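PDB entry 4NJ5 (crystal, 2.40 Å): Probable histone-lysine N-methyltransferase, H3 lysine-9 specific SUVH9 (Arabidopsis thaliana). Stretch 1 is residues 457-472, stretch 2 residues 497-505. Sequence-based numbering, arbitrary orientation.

Stretch 1, residues 457-472: VACYISHSTDPNVIVQ
Stretch 2, residues 497-505: MTELSLDYG

Residues 457-472 and 497-505 of SUVH9 lie side by side and bury 877 Å² between them, with Leu502 and Ser501 covering the most surface, followed by Ile461. Stretch 1 opens with a 3-10 turn at 457-460 (Tyr460 N to Val457 O, 2.9 Å), is extended at Ser462 and His463, turns through 464-468 and enters a strand at Val469. Stretch 2 is largely extended from Thr498 to Asp503 and runs parallel to 462-463, His463 pairing with Leu502 (CA-CA 5.1 Å).

Leu502 (phi/psi -129/148) is gripped through its backbone: its N donates to Ser462 O (3.1 Å), and its O accepts from Ser464 N (2.8 Å) and receives a CA-H...O contact from His463 CA (3.2 Å). Its side chain (m, t) is buried among branched aliphatic residues that need no polar partner: CD1 lies 3.7 Å from Ile461 CG2, while CD2 lies 3.8 Å from both Val469 CG1 and Val471 CG2. Both valines are t. Ile461 (m, t) points toward stretch 2, its CG2 also 3.5 Å from Leu500 O; Leu500 CB packs 4.0 Å from Val469 CG2.

Ser501 (-139/152, chi1 p) is held by Asn468, whose p side chain (chi2 7°) spans two backbone positions: OD1 accepts from Ser501 N at 2.7 Å and ND2 donates to Glu499 O at 2.9 Å. An amide suits this place because it offers an acceptor and a donor together. Asn468 N makes weak bonds to Ser501 OG (3.3 Å) and Ser501 O (3.4 Å); Val469 N adds another to Ser501 O (3.3 Å). The small Ser501 side chain fits closely, with OG 3.2 Å from Pro467 CA and CB 3.6 Å from Ser464 CB.

Toward the start of stretch 2, Glu499 extends fully (t, t, chi3 -176°), bringing OE1 within 2.6 Å of Ser462 OG (chi1 p), which donates to it. Water 2 accepts from Ser462 N (2.7 Å) and donates to Glu499 OE1 (2.9 Å) and Leu500 O (2.8 Å).

At the other end, Tyr504 (m, chi2 85°) reaches back so that OH donates to Ile461 O (2.7 Å); water 1 donates to Tyr504 OH (2.9 Å) and Cys459 O (3.1 Å). Tyr504 N donates to ND1 of His463 (t, chi2 68°) at 3.1 Å. The two rings meet rim to rim, centroids 6.0 Å apart and planes at 62°. Water 4 accepts from Asp503 N (3.0 Å) and donates to Val469 O (2.8 Å).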

# COMPACT_ATOMS: atom_id res chain seq x y z
N VAL A 457 12.33 13.13 -7.96
CA VAL A 457 12.19 11.70 -8.20
C VAL A 457 10.91 11.36 -8.96
O VAL A 457 10.92 10.53 -9.88
CB VAL A 457 12.26 10.90 -6.86
CG1 VAL A 457 11.24 11.43 -5.85
CG2 VAL A 457 12.08 9.41 -7.10
N ALA A 458 9.82 12.04 -8.61
CA ALA A 458 8.50 11.76 -9.15
C ALA A 458 8.42 11.90 -10.67
O ALA A 458 7.53 11.34 -11.31
CB ALA A 458 7.46 12.65 -8.49
N CYS A 459 9.35 12.65 -11.25
CA CYS A 459 9.33 12.90 -12.68
C CYS A 459 9.87 11.72 -13.47
O CYS A 459 9.81 11.71 -14.70
CB CYS A 459 10.09 14.18 -13.01
SG CYS A 459 9.32 15.68 -12.33
N TYR A 460 10.39 10.73 -12.76
CA TYR A 460 10.85 9.51 -13.42
C TYR A 460 9.77 8.42 -13.36
O TYR A 460 9.96 7.31 -13.87
CB TYR A 460 12.16 9.03 -12.81
CG TYR A 460 13.27 10.06 -12.83
CD1 TYR A 460 14.11 10.20 -13.93
CD2 TYR A 460 13.47 10.91 -11.74
CE1 TYR A 460 15.12 11.15 -13.95
CE2 TYR A 460 14.48 11.87 -11.76
CZ TYR A 460 15.30 11.98 -12.86
OH TYR A 460 16.31 12.92 -12.88
N ILE A 461 8.63 8.74 -12.75
CA ILE A 461 7.52 7.80 -12.68
C ILE A 461 6.94 7.52 -14.06
O ILE A 461 6.61 8.44 -14.81
CB ILE A 461 6.40 8.30 -11.74
CG1 ILE A 461 6.94 8.42 -10.31
CG2 ILE A 461 5.20 7.35 -11.77
CD1 ILE A 461 5.89 8.87 -9.30
N SER A 462 6.84 6.24 -14.41
CA SER A 462 6.42 5.85 -15.75
C SER A 462 4.91 6.00 -15.94
O SER A 462 4.17 6.17 -14.98
CB SER A 462 6.85 4.42 -16.06
OG SER A 462 6.27 3.51 -15.14
N HIS A 463 4.48 5.93 -17.20
CA HIS A 463 3.06 6.06 -17.54
C HIS A 463 2.34 4.72 -17.62
O HIS A 463 2.92 3.72 -18.06
CB HIS A 463 2.90 6.79 -18.87
CG HIS A 463 1.53 6.63 -19.45
ND1 HIS A 463 0.41 7.20 -18.88
CD2 HIS A 463 1.09 5.94 -20.53
CE1 HIS A 463 -0.66 6.88 -19.60
NE2 HIS A 463 -0.27 6.12 -20.60
N SER A 464 1.08 4.71 -17.20
CA SER A 464 0.26 3.50 -17.27
C SER A 464 -1.24 3.81 -17.23
O SER A 464 -1.68 4.69 -16.50
CB SER A 464 0.60 2.55 -16.12
OG SER A 464 -0.22 1.40 -16.15
N THR A 465 -2.01 3.06 -18.01
CA THR A 465 -3.46 3.18 -17.98
C THR A 465 -4.03 2.52 -16.72
O THR A 465 -5.17 2.78 -16.34
CB THR A 465 -4.12 2.59 -19.25
OG1 THR A 465 -3.71 1.23 -19.43
CG2 THR A 465 -3.71 3.39 -20.47
N ASP A 466 -3.22 1.69 -16.07
CA ASP A 466 -3.61 1.12 -14.78
C ASP A 466 -2.65 1.55 -13.66
O ASP A 466 -1.86 0.75 -13.16
CB ASP A 466 -3.70 -0.41 -14.86
CG ASP A 466 -4.88 -0.87 -15.70
OD1 ASP A 466 -6.03 -0.66 -15.27
OD2 ASP A 466 -4.65 -1.44 -16.79
N PRO A 467 -2.75 2.82 -13.25
CA PRO A 467 -1.80 3.39 -12.29
C PRO A 467 -2.08 2.98 -10.84
O PRO A 467 -3.23 2.74 -10.48
CB PRO A 467 -2.03 4.90 -12.45
CG PRO A 467 -3.47 5.01 -12.80
CD PRO A 467 -3.80 3.78 -13.63
N ASN A 468 -1.02 2.91 -10.04
CA ASN A 468 -1.16 2.67 -8.61
C ASN A 468 -0.93 3.94 -7.80
O ASN A 468 -0.82 3.90 -6.57
CB ASN A 468 -0.23 1.55 -8.13
CG ASN A 468 1.22 1.77 -8.53
OD1 ASN A 468 1.58 2.83 -9.05
ND2 ASN A 468 2.06 0.77 -8.28
N VAL A 469 -0.85 5.07 -8.50
CA VAL A 469 -0.63 6.37 -7.86
C VAL A 469 -1.61 7.40 -8.40
O VAL A 469 -1.74 7.58 -9.61
CB VAL A 469 0.80 6.88 -8.09
CG1 VAL A 469 0.98 8.26 -7.47
CG2 VAL A 469 1.83 5.90 -7.52
N ILE A 470 -2.30 8.09 -7.49
CA ILE A 470 -3.23 9.14 -7.88
C ILE A 470 -2.66 10.53 -7.61
O ILE A 470 -1.71 10.70 -6.83
CB ILE A 470 -4.59 9.03 -7.17
CG1 ILE A 470 -4.42 9.24 -5.67
CG2 ILE A 470 -5.25 7.69 -7.49
CD1 ILE A 470 -5.73 9.43 -4.93
N VAL A 471 -3.28 11.52 -8.25
CA VAL A 471 -2.85 12.90 -8.13
C VAL A 471 -3.89 13.72 -7.36
O VAL A 471 -5.09 13.53 -7.52
CB VAL A 471 -2.66 13.52 -9.54
CG1 VAL A 471 -2.36 15.01 -9.44
CG2 VAL A 471 -1.56 12.79 -10.29
N GLN A 472 -3.41 14.61 -6.49
CA GLN A 472 -4.26 15.59 -5.82
C GLN A 472 -3.62 16.97 -5.90
O GLN A 472 -2.41 17.11 -5.71
CB GLN A 472 -4.48 15.21 -4.35
CG GLN A 472 -5.29 13.93 -4.14
CD GLN A 472 -6.77 14.12 -4.38
OE1 GLN A 472 -7.54 14.37 -3.45
NE2 GLN A 472 -7.19 13.98 -5.64
N MET A 497 9.25 -2.63 -4.07
CA MET A 497 9.85 -2.99 -5.32
C MET A 497 8.85 -3.03 -6.44
O MET A 497 9.19 -3.24 -7.55
CB MET A 497 10.68 -4.27 -5.24
CG MET A 497 11.64 -4.33 -4.09
SD MET A 497 12.85 -3.06 -4.17
CE MET A 497 12.46 -2.07 -2.81
N THR A 498 7.60 -2.77 -6.14
CA THR A 498 6.64 -2.63 -7.18
C THR A 498 6.77 -1.26 -7.79
O THR A 498 6.81 -0.29 -7.13
CB THR A 498 5.22 -2.85 -6.65
OG1 THR A 498 5.08 -4.20 -6.21
CG2 THR A 498 4.22 -2.56 -7.67
N GLU A 499 6.85 -1.21 -9.10
CA GLU A 499 6.99 0.05 -9.79
C GLU A 499 5.76 0.97 -9.59
O GLU A 499 4.65 0.54 -9.61
CB GLU A 499 7.31 -0.16 -11.27
CG GLU A 499 7.42 1.12 -12.07
CD GLU A 499 7.87 0.98 -13.50
OE1 GLU A 499 8.05 1.96 -14.15
OE2 GLU A 499 8.06 -0.10 -14.02
N LEU A 500 6.03 2.24 -9.42
CA LEU A 500 4.95 3.21 -9.30
C LEU A 500 4.58 3.69 -10.69
O LEU A 500 5.45 3.87 -11.54
CB LEU A 500 5.39 4.39 -8.45
CG LEU A 500 5.83 4.08 -7.02
CD1 LEU A 500 6.23 5.37 -6.32
CD2 LEU A 500 4.72 3.37 -6.26
N SER A 501 3.29 3.91 -10.91
CA SER A 501 2.84 4.37 -12.22
C SER A 501 1.76 5.44 -12.12
O SER A 501 0.99 5.48 -11.15
CB SER A 501 2.35 3.19 -13.07
OG SER A 501 1.28 2.51 -12.43
N LEU A 502 1.71 6.30 -13.13
CA LEU A 502 0.72 7.36 -13.23
C LEU A 502 0.04 7.33 -14.59
O LEU A 502 0.67 6.95 -15.59
CB LEU A 502 1.39 8.72 -13.06
CG LEU A 502 1.79 9.19 -11.66
CD1 LEU A 502 2.87 10.25 -11.76
CD2 LEU A 502 0.58 9.72 -10.92
N ASP A 503 -1.22 7.72 -14.64
CA ASP A 503 -1.91 7.90 -15.91
C ASP A 503 -1.74 9.34 -16.36
O ASP A 503 -2.45 10.24 -15.90
CB ASP A 503 -3.40 7.56 -15.79
CG ASP A 503 -4.09 7.44 -17.14
OD1 ASP A 503 -3.49 7.83 -18.16
OD2 ASP A 503 -5.25 6.97 -17.18
N TYR A 504 -0.80 9.57 -17.27
CA TYR A 504 -0.49 10.91 -17.75
C TYR A 504 -1.61 11.47 -18.63
O TYR A 504 -1.66 12.68 -18.88
CB TYR A 504 0.84 10.93 -18.50
CG TYR A 504 2.06 10.91 -17.59
CD1 TYR A 504 2.57 9.72 -17.10
CD2 TYR A 504 2.70 12.09 -17.24
CE1 TYR A 504 3.69 9.70 -16.28
CE2 TYR A 504 3.82 12.09 -16.42
CZ TYR A 504 4.31 10.89 -15.94
OH TYR A 504 5.41 10.88 -15.12
N GLY A 505 -2.50 10.60 -19.09
CA GLY A 505 -3.60 11.01 -19.93
C GLY A 505 -3.16 11.38 -21.33
O GLY A 505 -2.74 10.52 -22.11
O HOH W 1 7.24 12.97 -15.76
O HOH W 2 7.98 4.50 -12.68
O HOH W 3 -6.77 5.45 -15.47
O HOH W 4 -2.56 8.65 -12.09